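Local coordinates for profilin-1A (Acanthamoeba castellanii, PDB 1ACF), which binds monomeric actin, suppressing its polymerization at high concentration and promoting it at low, and also binds PIP2, inhibiting formation of IP3 and diacylglycerol, at residues A20-D25 with I95-Y100. Numbering follows the deposited sequence.
Sequences AILGLD and ILVGVY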
loop_
_atom_site.group_PDB
_atom_site.type_symbol
_atom_site.label_atom_id
_atom_site.label_comp_id
_atom_site.label_asym_id
_atom_site.label_seq_id
_atom_site.Cartn_x
_atom_site.Cartn_y
_atom_site.Cartn_z
ATOM N N ALA A 20 3.808 -0.677 4.819
ATOM C CA ALA A 20 5.142 -1.041 4.279
ATOM C C ALA A 20 5.456 -0.004 3.175
ATOM O O ALA A 20 4.507 0.644 2.711
ATOM C CB ALA A 20 5.224 -2.442 3.744
ATOM N N ILE A 21 6.738 0.103 2.868
ATOM C CA ILE A 21 7.214 0.980 1.794
ATOM C C ILE A 21 8.084 0.126 0.874
ATOM O O ILE A 21 9.083 -0.459 1.354
ATOM C CB ILE A 21 7.938 2.290 2.192
ATOM C CG1 ILE A 21 7.001 3.409 2.680
ATOM C CG2 ILE A 21 8.705 2.780 0.918
ATOM C CD1 ILE A 21 7.823 4.569 3.339
ATOM N N LEU A 22 7.599 0.018 -0.362
ATOM C CA LEU A 22 8.396 -0.771 -1.322
ATOM C C LEU A 22 9.104 0.039 -2.429
ATOM O O LEU A 22 8.786 1.178 -2.771
ATOM C CB LEU A 22 7.456 -1.736 -2.042
ATOM C CG LEU A 22 6.811 -2.953 -1.480
ATOM C CD1 LEU A 22 6.383 -2.770 -0.054
ATOM C CD2 LEU A 22 5.666 -3.258 -2.438
ATOM N N GLY A 23 10.002 -0.690 -3.057
ATOM C CA GLY A 23 10.778 -0.313 -4.227
ATOM C C GLY A 23 9.968 -0.845 -5.444
ATOM O O GLY A 23 9.172 -1.761 -5.346
ATOM N N LEU A 24 10.224 -0.221 -6.593
ATOM C CA LEU A 24 9.575 -0.568 -7.871
ATOM C C LEU A 24 10.050 -1.922 -8.322
ATOM O O LEU A 24 9.416 -2.484 -9.259
ATOM C CB LEU A 24 9.695 0.621 -8.848
ATOM C CG LEU A 24 8.926 1.898 -8.580
ATOM C CD1 LEU A 24 9.069 2.879 -9.759
ATOM C CD2 LEU A 24 7.443 1.606 -8.420
ATOM N N ASP A 25 11.062 -2.471 -7.673
ATOM C CA ASP A 25 11.461 -3.861 -8.017
ATOM C C ASP A 25 10.637 -4.855 -7.152
ATOM O O ASP A 25 10.874 -6.058 -7.271
ATOM C CB ASP A 25 12.923 -4.142 -7.787
ATOM C CG ASP A 25 13.404 -3.811 -6.384
ATOM O OD1 ASP A 25 12.724 -3.105 -5.653
ATOM O OD2 ASP A 25 14.490 -4.307 -6.062
ATOM N N ILE A 95 6.588 2.425 -3.544
ATOM C CA ILE A 95 5.159 2.103 -3.372
ATOM C C ILE A 95 4.815 2.060 -1.862
ATOM O O ILE A 95 5.496 1.360 -1.143
ATOM C CB ILE A 95 4.700 0.765 -4.010
ATOM C CG1 ILE A 95 5.160 0.674 -5.488
ATOM C CG2 ILE A 95 3.124 0.787 -3.908
ATOM C CD1 ILE A 95 5.258 -0.788 -6.048
ATOM N N LEU A 96 3.784 2.806 -1.559
ATOM C CA LEU A 96 3.231 2.906 -0.211
ATOM C C LEU A 96 2.070 1.890 -0.092
ATOM O O LEU A 96 1.253 1.862 -1.012
ATOM C CB LEU A 96 2.708 4.267 0.218
ATOM C CG LEU A 96 3.549 5.475 0.116
ATOM C CD1 LEU A 96 2.948 6.713 0.730
ATOM C CD2 LEU A 96 4.898 5.155 0.801
ATOM N N VAL A 97 2.136 1.148 1.027
ATOM C CA VAL A 97 1.064 0.183 1.357
ATOM C C VAL A 97 0.519 0.507 2.770
ATOM O O VAL A 97 1.296 0.420 3.738
ATOM C CB VAL A 97 1.464 -1.287 1.276
ATOM C CG1 VAL A 97 0.149 -2.112 1.459
ATOM C CG2 VAL A 97 2.201 -1.732 0.039
ATOM N N GLY A 98 -0.723 0.824 2.816
ATOM C CA GLY A 98 -1.446 1.143 4.059
ATOM C C GLY A 98 -2.660 0.219 4.228
ATOM O O GLY A 98 -3.748 0.445 3.647
ATOM N N VAL A 99 -2.461 -0.811 5.083
ATOM C CA VAL A 99 -3.561 -1.781 5.360
ATOM C C VAL A 99 -4.518 -1.260 6.455
ATOM O O VAL A 99 -4.010 -0.696 7.461
ATOM C CB VAL A 99 -2.949 -3.130 5.780
ATOM C CG1 VAL A 99 -4.028 -4.075 6.334
ATOM C CG2 VAL A 99 -2.165 -3.848 4.729
ATOM N N TYR A 100 -5.835 -1.387 6.332
ATOM C CA TYR A 100 -6.713 -0.917 7.442
ATOM C C TYR A 100 -7.688 -2.021 7.883
ATOM O O TYR A 100 -7.998 -2.957 7.100
ATOM C CB TYR A 100 -7.513 0.376 7.131
ATOM C CG TYR A 100 -8.437 0.222 5.944
ATOM C CD1 TYR A 100 -7.921 0.335 4.643
ATOM C CD2 TYR A 100 -9.774 -0.132 6.068
ATOM C CE1 TYR A 100 -8.739 0.161 3.510
ATOM C CE2 TYR A 100 -10.594 -0.276 4.942
ATOM C CZ TYR A 100 -10.076 -0.148 3.664
ATOM O OH TYR A 100 -10.846 -0.311 2.530
#
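In the central antiparallel sheet of the profilin fold, strand 18-23 lies between strands 28-31 and 94-100, and this contact joins it to the latter. The axes of the short strand segments pass 4.8 Å apart with their directions 155° from parallel, and the pairing Ala20 with Val97, Ile21 with Leu96 and Leu22 with Ile95 fixes the register. Two hydrogen-bonded pairs flank one non-hydrogen-bonded pair. Around Ala20 and Val97, Ala20 N donates to Val97 O at 2.9 Å and Val97 N to Ala20 O at 3.0 Å, both within the acceptor's carbonyl plane. The ladder tightens at the other pair: Leu22 N reaches Ile95 O at 2.6 Å, nearly straight at 170°. The return bond from Ile95 N to Leu22 O is equally short, but its donor stands 33° above the carbonyl plane. Ile95 O also receives a CA-H...O contact from Ile21 CA.

Side chains alternate between two covered faces. Ala20, Leu22, Ile95 and Val97 share one, where helix 39-50 packs Ala46 and Phe49 on Ile95 and Leu45 on Val97. Past the paired residues, Leu24 crosses Ile95 at about a right angle, bringing its CD2 to 3.8 Å from Ile95 CG1. Ile21 and Leu96 occupy the opposite face, where Leu96 meets Val113, Leu116 and Ala117 of helix 106-121, the helix carrying the actin-binding site Lys115. The two side chains run alongside each other in the same direction. Leu96 CD1 continues the chain anti to CA, so CD2 is the methyl turned to Ile21, and Ile21 CG1 presses to 3.3 Å from Leu96 CD2, tighter than ordinary van der Waals contact.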